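Local coordinates for ABC transporter periplasmic peptide-binding protein (Pseudoalteromonas, PDB 4QFL) that binds dipeptides in the periplasm, here Ala-Phe, and probably delivers them to an ABC transporter for uptake, at residues A37-F42 against I53-N58; T47-T52 against E413-I418; R383-N388 against V429-A434. One frame throughout, in Å; residues are numbered along the deposited sequence.

Contact 1: A37-F42 against I53-N58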
loop_
_atom_site.group_PDB
_atom_site.type_symbol
_atom_site.label_atom_id
_atom_site.label_comp_id
_atom_site.label_asym_id
_atom_site.label_seq_id
_atom_site.Cartn_x
_atom_site.Cartn_y
_atom_site.Cartn_z
ATOM N N ALA A 37 0.999 0.673 -13.847
ATOM C CA ALA A 37 1.641 1.978 -13.737
ATOM C C ALA A 37 3.154 1.895 -13.717
ATOM O O ALA A 37 3.731 0.856 -13.440
ATOM C CB ALA A 37 1.148 2.727 -12.514
ATOM N N ASN A 38 3.771 3.020 -14.029
ATOM C CA ASN A 38 5.205 3.189 -13.978
ATOM C C ASN A 38 5.673 3.145 -12.512
ATOM O O ASN A 38 5.001 3.691 -11.634
ATOM C CB ASN A 38 5.483 4.545 -14.637
ATOM C CG ASN A 38 6.942 4.816 -14.864
ATOM O OD1 ASN A 38 7.470 5.797 -14.351
ATOM N ND2 ASN A 38 7.599 3.976 -15.655
ATOM N N PRO A 39 6.807 2.478 -12.224
ATOM C CA PRO A 39 7.304 2.528 -10.840
ATOM C C PRO A 39 7.946 3.878 -10.564
ATOM O O PRO A 39 8.629 4.406 -11.439
ATOM C CB PRO A 39 8.380 1.438 -10.815
ATOM C CG PRO A 39 8.908 1.423 -12.220
ATOM C CD PRO A 39 7.723 1.734 -13.109
ATOM N N VAL A 40 7.737 4.423 -9.370
ATOM C CA VAL A 40 8.236 5.761 -9.033
ATOM C C VAL A 40 9.691 5.729 -8.585
ATOM O O VAL A 40 10.346 6.757 -8.479
ATOM C CB VAL A 40 7.393 6.434 -7.929
ATOM C CG1 VAL A 40 5.982 6.685 -8.417
ATOM C CG2 VAL A 40 7.387 5.591 -6.676
ATOM N N SER A 41 10.188 4.531 -8.324
ATOM C CA SER A 41 11.532 4.358 -7.815
ATOM C C SER A 41 11.847 2.873 -7.852
ATOM O O SER A 41 10.961 2.052 -8.083
ATOM C CB SER A 41 11.598 4.877 -6.378
ATOM O OG SER A 41 12.919 4.843 -5.875
ATOM N N PHE A 42 13.104 2.522 -7.628
ATOM C CA PHE A 42 13.440 1.125 -7.428
ATOM C C PHE A 42 13.782 0.812 -5.972
ATOM O O PHE A 42 14.280 -0.266 -5.651
ATOM C CB PHE A 42 14.504 0.673 -8.426
ATOM C CG PHE A 42 13.949 0.481 -9.792
ATOM C CD1 PHE A 42 13.905 1.527 -10.684
ATOM C CD2 PHE A 42 13.375 -0.722 -10.147
ATOM C CE1 PHE A 42 13.343 1.354 -11.936
ATOM C CE2 PHE A 42 12.821 -0.889 -11.391
ATOM C CZ PHE A 42 12.807 0.146 -12.281
ATOM N N ILE A 53 5.447 -1.026 -5.734
ATOM C CA ILE A 53 5.877 -2.125 -4.869
ATOM C C ILE A 53 5.640 -3.493 -5.512
ATOM O O ILE A 53 6.440 -4.421 -5.345
ATOM C CB ILE A 53 5.176 -2.062 -3.488
ATOM C CG1 ILE A 53 5.490 -0.735 -2.790
ATOM C CG2 ILE A 53 5.601 -3.224 -2.628
ATOM C CD1 ILE A 53 6.973 -0.443 -2.654
ATOM N N ASP A 54 4.543 -3.616 -6.252
ATOM C CA ASP A 54 4.222 -4.873 -6.909
ATOM C C ASP A 54 5.341 -5.246 -7.865
ATOM O O ASP A 54 5.603 -6.425 -8.075
ATOM C CB ASP A 54 2.886 -4.793 -7.652
ATOM C CG ASP A 54 1.690 -5.089 -6.750
ATOM O OD1 ASP A 54 1.901 -5.508 -5.595
ATOM O OD2 ASP A 54 0.534 -4.916 -7.197
ATOM N N ILE A 55 6.003 -4.240 -8.435
ATOM C CA ILE A 55 7.116 -4.468 -9.364
ATOM C C ILE A 55 8.421 -4.835 -8.649
ATOM O O ILE A 55 9.050 -5.832 -8.990
ATOM C CB ILE A 55 7.378 -3.243 -10.279
ATOM C CG1 ILE A 55 6.146 -2.931 -11.116
ATOM C CG2 ILE A 55 8.581 -3.481 -11.188
ATOM C CD1 ILE A 55 6.251 -1.658 -11.922
ATOM N N ILE A 56 8.813 -4.047 -7.651
ATOM C CA ILE A 56 10.181 -4.089 -7.136
ATOM C C ILE A 56 10.441 -4.878 -5.846
ATOM O O ILE A 56 11.513 -5.446 -5.678
ATOM C CB ILE A 56 10.750 -2.653 -6.947
ATOM C CG1 ILE A 56 9.995 -1.920 -5.840
ATOM C CG2 ILE A 56 10.687 -1.876 -8.251
ATOM C CD1 ILE A 56 10.514 -0.510 -5.568
ATOM N N ALA A 57 9.475 -4.916 -4.939
ATOM C CA ALA A 57 9.744 -5.321 -3.559
ATOM C C ALA A 57 10.134 -6.786 -3.375
ATOM O O ALA A 57 11.230 -7.090 -2.907
ATOM C CB ALA A 57 8.554 -4.981 -2.684
ATOM N N ASN A 58 9.235 -7.695 -3.747
ATOM C CA ASN A 58 9.485 -9.118 -3.570
ATOM C C ASN A 58 10.430 -9.671 -4.611
ATOM O O ASN A 58 10.930 -10.782 -4.456
ATOM C CB ASN A 58 8.181 -9.923 -3.607
ATOM C CG ASN A 58 7.319 -9.678 -2.406
ATOM O OD1 ASN A 58 6.162 -9.267 -2.526
ATOM N ND2 ASN A 58 7.871 -9.921 -1.235
#

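Contact 2: T47-T52 against E413-I418. With PHE (phenylalanine), chain D; ALA (alanine), chain C.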
loop_
_atom_site.group_PDB
_atom_site.type_symbol
_atom_site.label_atom_id
_atom_site.label_comp_id
_atom_site.label_asym_id
_atom_site.label_seq_id
_atom_site.Cartn_x
_atom_site.Cartn_y
_atom_site.Cartn_z
ATOM N N THR A 47 8.078 5.055 -1.318
ATOM C CA THR A 47 6.712 5.067 -1.806
ATOM C C THR A 47 5.772 4.213 -0.954
ATOM O O THR A 47 6.216 3.293 -0.260
ATOM C CB THR A 47 6.668 4.542 -3.245
ATOM O OG1 THR A 47 5.404 4.860 -3.825
ATOM C CG2 THR A 47 6.849 3.041 -3.255
ATOM N N THR A 48 4.477 4.539 -1.003
ATOM C CA THR A 48 3.439 3.653 -0.510
ATOM C C THR A 48 2.498 3.261 -1.643
ATOM O O THR A 48 1.374 2.830 -1.404
ATOM C CB THR A 48 2.607 4.284 0.603
ATOM O OG1 THR A 48 1.968 5.469 0.115
ATOM C CG2 THR A 48 3.486 4.628 1.783
ATOM N N THR A 49 2.949 3.396 -2.882
ATOM C CA THR A 49 2.080 3.046 -4.001
ATOM C C THR A 49 2.237 1.604 -4.444
ATOM O O THR A 49 3.302 1.190 -4.863
ATOM C CB THR A 49 2.322 3.945 -5.199
ATOM O OG1 THR A 49 1.997 5.288 -4.825
ATOM C CG2 THR A 49 1.446 3.498 -6.360
ATOM N N GLY A 50 1.152 0.847 -4.363
ATOM C CA GLY A 50 1.196 -0.581 -4.636
ATOM C C GLY A 50 1.716 -0.946 -6.014
ATOM O O GLY A 50 2.392 -1.959 -6.174
ATOM N N SER A 51 1.394 -0.117 -7.005
ATOM C CA SER A 51 1.825 -0.336 -8.375
ATOM C C SER A 51 3.337 -0.452 -8.455
ATOM O O SER A 51 3.857 -1.292 -9.168
ATOM C CB SER A 51 1.364 0.825 -9.241
ATOM O OG SER A 51 0.060 1.198 -8.872
ATOM N N THR A 52 4.038 0.402 -7.720
ATOM C CA THR A 52 5.490 0.368 -7.705
ATOM C C THR A 52 6.005 -0.814 -6.919
ATOM O O THR A 52 6.889 -1.526 -7.377
ATOM C CB THR A 52 6.072 1.644 -7.113
ATOM O OG1 THR A 52 5.707 2.751 -7.939
ATOM C CG2 THR A 52 7.589 1.559 -7.058
ATOM N N GLU A 413 -3.075 10.799 -14.419
ATOM C CA GLU A 413 -2.175 9.648 -14.340
ATOM C C GLU A 413 -1.981 9.227 -12.875
ATOM O O GLU A 413 -1.831 10.075 -11.989
ATOM C CB GLU A 413 -0.831 9.979 -15.028
ATOM C CG GLU A 413 0.227 8.866 -15.019
ATOM C CD GLU A 413 0.973 8.779 -13.705
ATOM O OE1 GLU A 413 1.211 9.840 -13.094
ATOM O OE2 GLU A 413 1.311 7.657 -13.276
ATOM N N TRP A 414 -1.989 7.917 -12.636
ATOM C CA TRP A 414 -1.981 7.343 -11.287
ATOM C C TRP A 414 -0.988 7.980 -10.340
ATOM O O TRP A 414 -1.378 8.468 -9.283
ATOM C CB TRP A 414 -1.738 5.844 -11.370
ATOM C CG TRP A 414 -1.752 5.060 -10.073
ATOM C CD1 TRP A 414 -0.921 4.030 -9.759
ATOM C CD2 TRP A 414 -2.653 5.195 -8.955
ATOM N NE1 TRP A 414 -1.228 3.523 -8.527
ATOM C CE2 TRP A 414 -2.285 4.214 -8.008
ATOM C CE3 TRP A 414 -3.718 6.047 -8.661
ATOM C CZ2 TRP A 414 -2.949 4.058 -6.787
ATOM C CZ3 TRP A 414 -4.374 5.894 -7.447
ATOM C CH2 TRP A 414 -3.984 4.903 -6.523
ATOM N N ASN A 415 0.292 7.978 -10.704
ATOM C CA ASN A 415 1.315 8.559 -9.830
ATOM C C ASN A 415 1.161 10.073 -9.622
ATOM O O ASN A 415 1.382 10.585 -8.527
ATOM C CB ASN A 415 2.725 8.233 -10.339
ATOM C CG ASN A 415 3.039 6.735 -10.304
ATOM O OD1 ASN A 415 2.698 6.024 -9.352
ATOM N ND2 ASN A 415 3.688 6.258 -11.349
ATOM N N THR A 416 0.781 10.785 -10.678
ATOM C CA THR A 416 0.484 12.208 -10.598
ATOM C C THR A 416 -0.673 12.447 -9.646
ATOM O O THR A 416 -0.647 13.355 -8.821
ATOM C CB THR A 416 0.064 12.744 -11.977
ATOM O OG1 THR A 416 1.118 12.533 -12.922
ATOM C CG2 THR A 416 -0.258 14.234 -11.898
ATOM N N PHE A 417 -1.696 11.620 -9.796
ATOM C CA PHE A 417 -2.897 11.650 -8.977
ATOM C C PHE A 417 -2.558 11.597 -7.494
ATOM O O PHE A 417 -3.006 12.442 -6.705
ATOM C CB PHE A 417 -3.754 10.445 -9.356
ATOM C CG PHE A 417 -5.109 10.430 -8.730
ATOM C CD1 PHE A 417 -6.138 11.173 -9.271
ATOM C CD2 PHE A 417 -5.368 9.635 -7.628
ATOM C CE1 PHE A 417 -7.394 11.142 -8.713
ATOM C CE2 PHE A 417 -6.618 9.601 -7.067
ATOM C CZ PHE A 417 -7.637 10.357 -7.610
ATOM N N ILE A 418 -1.757 10.602 -7.122
ATOM C CA ILE A 418 -1.350 10.404 -5.733
ATOM C C ILE A 418 -0.672 11.657 -5.190
ATOM O O ILE A 418 -0.959 12.121 -4.088
ATOM C CB ILE A 418 -0.382 9.205 -5.604
ATOM C CG1 ILE A 418 -1.083 7.901 -5.986
ATOM C CG2 ILE A 418 0.191 9.131 -4.189
ATOM C CD1 ILE A 418 -2.301 7.640 -5.199
HETATM N N PHE D . -1.427 2.119 -1.571
HETATM C CA PHE D . -2.465 2.611 -2.469
HETATM C C PHE D . -2.616 1.671 -3.643
HETATM O O PHE D . -3.714 1.477 -4.153
HETATM C CB PHE D . -2.093 3.990 -3.002
HETATM C CG PHE D . -2.185 5.076 -1.988
HETATM C CD1 PHE D . -3.310 5.206 -1.191
HETATM C CD2 PHE D . -1.153 5.974 -1.834
HETATM C CE1 PHE D . -3.407 6.209 -0.267
HETATM C CE2 PHE D . -1.240 6.982 -0.911
HETATM C CZ PHE D . -2.366 7.102 -0.121
HETATM O OXT PHE D . -1.634 1.091 -4.110
HETATM N N ALA C . -0.823 -0.056 1.255
HETATM C CA ALA C . -0.399 0.576 0.009
HETATM C C ALA C . -1.606 1.048 -0.799
HETATM O O ALA C . -2.683 0.460 -0.714
HETATM C CB ALA C . 0.459 -0.387 -0.816
HETATM O O HOH W 1 2.797 7.207 -6.694
HETATM O O HOH W 2 3.598 3.514 -9.247
#

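Contact 3: R383-N388 against V429-A434. With ALA (alanine), chain C; PHE (phenylalanine), chain D.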
loop_
_atom_site.group_PDB
_atom_site.type_symbol
_atom_site.label_atom_id
_atom_site.label_comp_id
_atom_site.label_asym_id
_atom_site.label_seq_id
_atom_site.Cartn_x
_atom_site.Cartn_y
_atom_site.Cartn_z
ATOM N N ARG A 383 -7.958 -0.764 -8.691
ATOM C CA ARG A 383 -7.280 -1.191 -7.462
ATOM C C ARG A 383 -8.145 -2.252 -6.813
ATOM O O ARG A 383 -9.335 -2.363 -7.118
ATOM C CB ARG A 383 -7.107 -0.033 -6.467
ATOM C CG ARG A 383 -6.778 1.319 -7.075
ATOM C CD ARG A 383 -5.468 1.294 -7.830
ATOM N NE ARG A 383 -4.350 0.837 -7.016
ATOM C CZ ARG A 383 -3.409 -0.012 -7.436
ATOM N NH1 ARG A 383 -3.455 -0.529 -8.662
ATOM N NH2 ARG A 383 -2.424 -0.363 -6.623
ATOM N N ILE A 384 -7.562 -3.024 -5.909
ATOM C CA ILE A 384 -8.323 -4.048 -5.216
ATOM C C ILE A 384 -9.567 -3.454 -4.576
ATOM O O ILE A 384 -10.651 -4.027 -4.658
ATOM C CB ILE A 384 -7.492 -4.701 -4.119
ATOM C CG1 ILE A 384 -6.254 -5.356 -4.723
ATOM C CG2 ILE A 384 -8.325 -5.735 -3.364
ATOM C CD1 ILE A 384 -5.269 -5.819 -3.682
ATOM N N TYR A 385 -9.409 -2.310 -3.927
ATOM C CA TYR A 385 -10.507 -1.721 -3.176
ATOM C C TYR A 385 -11.493 -0.936 -4.040
ATOM O O TYR A 385 -12.535 -0.514 -3.562
ATOM C CB TYR A 385 -9.965 -0.849 -2.050
ATOM C CG TYR A 385 -8.883 0.107 -2.486
ATOM C CD1 TYR A 385 -9.202 1.351 -3.007
ATOM C CD2 TYR A 385 -7.545 -0.235 -2.379
ATOM C CE1 TYR A 385 -8.220 2.231 -3.404
ATOM C CE2 TYR A 385 -6.554 0.640 -2.779
ATOM C CZ TYR A 385 -6.897 1.874 -3.287
ATOM O OH TYR A 385 -5.922 2.753 -3.683
ATOM N N ASN A 386 -11.163 -0.748 -5.310
ATOM C CA ASN A 386 -12.036 -0.011 -6.216
ATOM C C ASN A 386 -11.701 -0.255 -7.683
ATOM O O ASN A 386 -10.801 0.370 -8.233
ATOM C CB ASN A 386 -12.016 1.488 -5.905
ATOM C CG ASN A 386 -13.092 2.246 -6.655
ATOM O OD1 ASN A 386 -13.605 1.776 -7.664
ATOM N ND2 ASN A 386 -13.437 3.422 -6.159
ATOM N N PRO A 387 -12.487 -1.233 -8.316
ATOM C CA PRO A 387 -12.053 -1.524 -9.697
ATOM C C PRO A 387 -12.428 -0.504 -10.784
ATOM O O PRO A 387 -11.976 -0.640 -11.913
ATOM C CB PRO A 387 -12.692 -2.881 -9.998
ATOM C CG PRO A 387 -13.985 -2.839 -9.294
ATOM C CD PRO A 387 -13.660 -2.195 -7.988
ATOM N N ASN A 388 -13.230 0.497 -10.455
ATOM C CA ASN A 388 -13.574 1.535 -11.427
ATOM C C ASN A 388 -13.971 2.854 -10.772
ATOM O O ASN A 388 -15.162 3.173 -10.679
ATOM C CB ASN A 388 -14.692 1.044 -12.358
ATOM C CG ASN A 388 -14.804 1.867 -13.635
ATOM O OD1 ASN A 388 -14.303 2.994 -13.722
ATOM N ND2 ASN A 388 -15.467 1.304 -14.634
ATOM N N VAL A 429 -12.121 12.764 -2.801
ATOM C CA VAL A 429 -11.441 11.789 -3.638
ATOM C C VAL A 429 -11.915 10.384 -3.321
ATOM O O VAL A 429 -12.217 10.054 -2.169
ATOM C CB VAL A 429 -9.914 11.840 -3.442
ATOM C CG1 VAL A 429 -9.576 11.673 -1.974
ATOM C CG2 VAL A 429 -9.223 10.770 -4.282
ATOM N N LEU A 430 -11.965 9.569 -4.366
ATOM C CA LEU A 430 -12.206 8.149 -4.237
ATOM C C LEU A 430 -10.847 7.486 -4.170
ATOM O O LEU A 430 -10.098 7.497 -5.134
ATOM C CB LEU A 430 -12.971 7.624 -5.452
ATOM C CG LEU A 430 -14.378 8.183 -5.632
ATOM C CD1 LEU A 430 -14.973 7.723 -6.953
ATOM C CD2 LEU A 430 -15.259 7.800 -4.456
ATOM N N LEU A 431 -10.532 6.924 -3.015
ATOM C CA LEU A 431 -9.265 6.247 -2.820
ATOM C C LEU A 431 -9.488 5.053 -1.896
ATOM O O LEU A 431 -10.584 4.525 -1.808
ATOM C CB LEU A 431 -8.232 7.201 -2.215
ATOM C CG LEU A 431 -6.998 7.454 -3.083
ATOM C CD1 LEU A 431 -6.215 8.679 -2.636
ATOM C CD2 LEU A 431 -6.113 6.223 -3.136
ATOM N N GLY A 432 -8.442 4.635 -1.202
ATOM C CA GLY A 432 -8.573 3.537 -0.270
ATOM C C GLY A 432 -7.221 3.035 0.175
ATOM O O GLY A 432 -6.222 3.730 0.055
ATOM N N TRP A 433 -7.197 1.818 0.691
ATOM C CA TRP A 433 -5.965 1.250 1.184
ATOM C C TRP A 433 -6.007 -0.252 1.023
ATOM O O TRP A 433 -6.984 -0.898 1.394
ATOM C CB TRP A 433 -5.810 1.604 2.655
ATOM C CG TRP A 433 -4.484 1.278 3.273
ATOM C CD1 TRP A 433 -4.243 0.349 4.250
ATOM C CD2 TRP A 433 -3.217 1.895 2.991
ATOM N NE1 TRP A 433 -2.911 0.351 4.584
ATOM C CE2 TRP A 433 -2.259 1.287 3.826
ATOM C CE3 TRP A 433 -2.799 2.901 2.115
ATOM C CZ2 TRP A 433 -0.913 1.652 3.806
ATOM C CZ3 TRP A 433 -1.448 3.258 2.097
ATOM C CH2 TRP A 433 -0.531 2.637 2.928
ATOM N N ALA A 434 -4.949 -0.800 0.444
ATOM C CA ALA A 434 -4.732 -2.232 0.472
ATOM C C ALA A 434 -3.738 -2.578 1.597
ATOM O O ALA A 434 -2.567 -2.212 1.551
ATOM C CB ALA A 434 -4.240 -2.717 -0.877
HETATM N N ALA C . -0.823 -0.056 1.255
HETATM C CA ALA C . -0.399 0.576 0.009
HETATM C C ALA C . -1.606 1.048 -0.799
HETATM O O ALA C . -2.683 0.460 -0.714
HETATM C CB ALA C . 0.459 -0.387 -0.816
HETATM N N PHE D . -1.427 2.119 -1.571
HETATM C CA PHE D . -2.465 2.611 -2.469
HETATM C C PHE D . -2.616 1.671 -3.643
HETATM O O PHE D . -3.714 1.477 -4.153
HETATM C CB PHE D . -2.093 3.990 -3.002
HETATM C CG PHE D . -2.185 5.076 -1.988
HETATM C CD1 PHE D . -3.310 5.206 -1.191
HETATM C CD2 PHE D . -1.153 5.974 -1.834
HETATM C CE1 PHE D . -3.407 6.209 -0.267
HETATM C CE2 PHE D . -1.240 6.982 -0.911
HETATM C CZ PHE D . -2.366 7.102 -0.121
HETATM O OXT PHE D . -1.634 1.091 -4.110
HETATM O O HOH W 3 -12.701 4.353 -3.539
#

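Contact 1: A37-F42 against I53-N58
Ile56 and Ile55 of helix 50-60 carry most of this contact, packing on Phe42, Pro39 and the backbone of the loop after strand 30-35. Ile56 uses both of its branches. Its CG2 methyl approaches the phenyl ring obliquely, at CE2 and at CD2, with Ile56 CG2 3.5 Å from Phe42 CD2. The longer branch leaves between the backbone N and the carbonyl carbon (chi1 67°), and its terminal methyl reaches the loop backbone, with Ile56 CD1 3.6 Å from Ser41 O and 3.5 Å from Phe42 C. One residue earlier in the helix, Ile55 works with a single atom: its CD1 lies against the pyrrolidine ring, at 3.9 Å from both CB and CD of Pro39, and is equally close to Ala37 O. The two side chains cross at about a right angle, and the CD1 methyl makes the contact. Tyr215 and Tyr218 pack edge-to-face with Phe42, while Val224 touches Ile55; the helix, the loop and a neighbouring hairpin thus share one apolar core. An alanine in place of Ile56 would remove CG1, CG2 and CD1 and would probably open a gap beside Phe42, leaving its ring freer to shift and the Ser41 carbonyl without its methyl neighbour. No hydrogen bond crosses between the segments, and Ser41 O is buried here with no polar partner in the model. The contact therefore probably rests on apolar fit between the two isoleucines and Phe42 and Pro39, with the cost of one unpaired carbonyl set against the apolar surface that is buried.

Contact 2: T47-T52 against E413-I418
The binding site for the dipeptide is walled here by the starts of two helices, 50-60 and 414-422, where Thr49, at the N-cap position of the first, and Ser51 in its first turn meet Trp414 of the second. The indole NE1 gives a weak hydrogen bond to Ser51 OG, 2.7 Å away but bent (129°), with the hydroxyl lying at the ring edge near its plane. Ser51 OG is also hydrogen-bonded to Glu36. The methyl of Thr49, anti to the backbone N, approaches the same indole obliquely, with CG2 3.4 Å from Trp414 NE1. Ile418 CG1 lies over one indole face, offset toward the rim, which helps to hold the ring in position. Two waters complete the join: one links Thr49 OG1 to Asn415 OD1, the other links Thr52 OG1 to that same oxygen, while Asn415 ND2 binds Asn38 O.

Both helix starts are shaped by local motifs. Glu413 is the N-cap of helix 414-422, its carboxylate accepting from Asn415 N and Thr416 N, and Thr47 OG1 accepts from Thr49 N in an ST turn just ahead of helix 50-60. At that second start Gly50 N donates to the ligand carboxylate, 2.8 Å from phenylalanine OXT, and the helix end would probably favour the negative charge. A side chain there would clash with OXT. Thr48 O takes the peptide N-H of the ligand, 2.9 Å from phenylalanine N. Trp414 CZ2 lies 3.8 Å from phenylalanine O, and Ile418 CD1 touches the ligand ring 3.9 Å from its CD2.

Contact 3: R383-N388 against V429-A434
Leu430 meets Asn386 at the start of the contact along strand 428-434, which runs beside the loop that precedes helix 389-401; its CB is 4.3 Å from Asn386 ND2. That amide is held by its own loop, since Asn386 OD1 accepts from Asn388 N in an Asx turn, and a type I turn spans Arg383 to Asn386. At Leu431 the link becomes polar through a water, which accepts from Asn386 ND2 and donates to Leu431 O. The Leu431 side chain starts away from the loop, yet its CD2 ends 3.5 Å from Tyr385 OH and also touches the ligand ring. Gly432 comes next and packs on the tyrosine, whose CG sits between the backbone N and the carbonyl carbon (chi1 48°), bringing the ring onto the strand: Gly432 CA is 3.7 Å from the centroid of the Tyr385 ring, 24° off the normal, a CH-pi contact. A CB here would clash with Tyr385 CD1, so the ring can lie this close only because Gly432 has none. The backbone N of Trp433 lies over the centre of the same ring face, and Arg383 CB is on the opposite face. Trp433 starts its side chain away from the loop, and its indole lies against the ligand, with alanine N 3.0 Å above the plane of one face, offset toward the rim. Ala434 pairs with the ligand like a neighbouring strand residue: Ala434 N binds alanine O, and alanine N binds Ala434 O, while Ala434 CB touches Ile384 CD1. Packing on both faces probably limits the rotation of the Tyr385 ring; its OH donates to phenylalanine O at 2.6 Å, and that oxygen also receives Arg383 NE at 3.0 Å. With Arg383 NH2 on OXT, the ligand carboxylate faces a guanidinium and a hydroxyl, which would be expected to stabilise its negative charge.

In the fold
Contact 2 sits between the other two, touching each. Contact 1 and contact 2 share helix 50-60, with centres about 10 Å apart, and are stitched by Asn38 O to Asn415 ND2 (2.9 Å) and Val40 N to Thr52 OG1 (3.0 Å). Contact 2 and contact 3 lie about 12 Å apart between centres and both touch the ligand: Trp414 CZ2 packs 3.5 Å from Arg383 NE. Glu36 ties them further, bonding to Ser51 of contact 2 and forming a salt bridge with Arg383 of contact 3. Contact 1 does not touch the ligand: the side chain of Ala37 is about 9 Å from the bound phenylalanine.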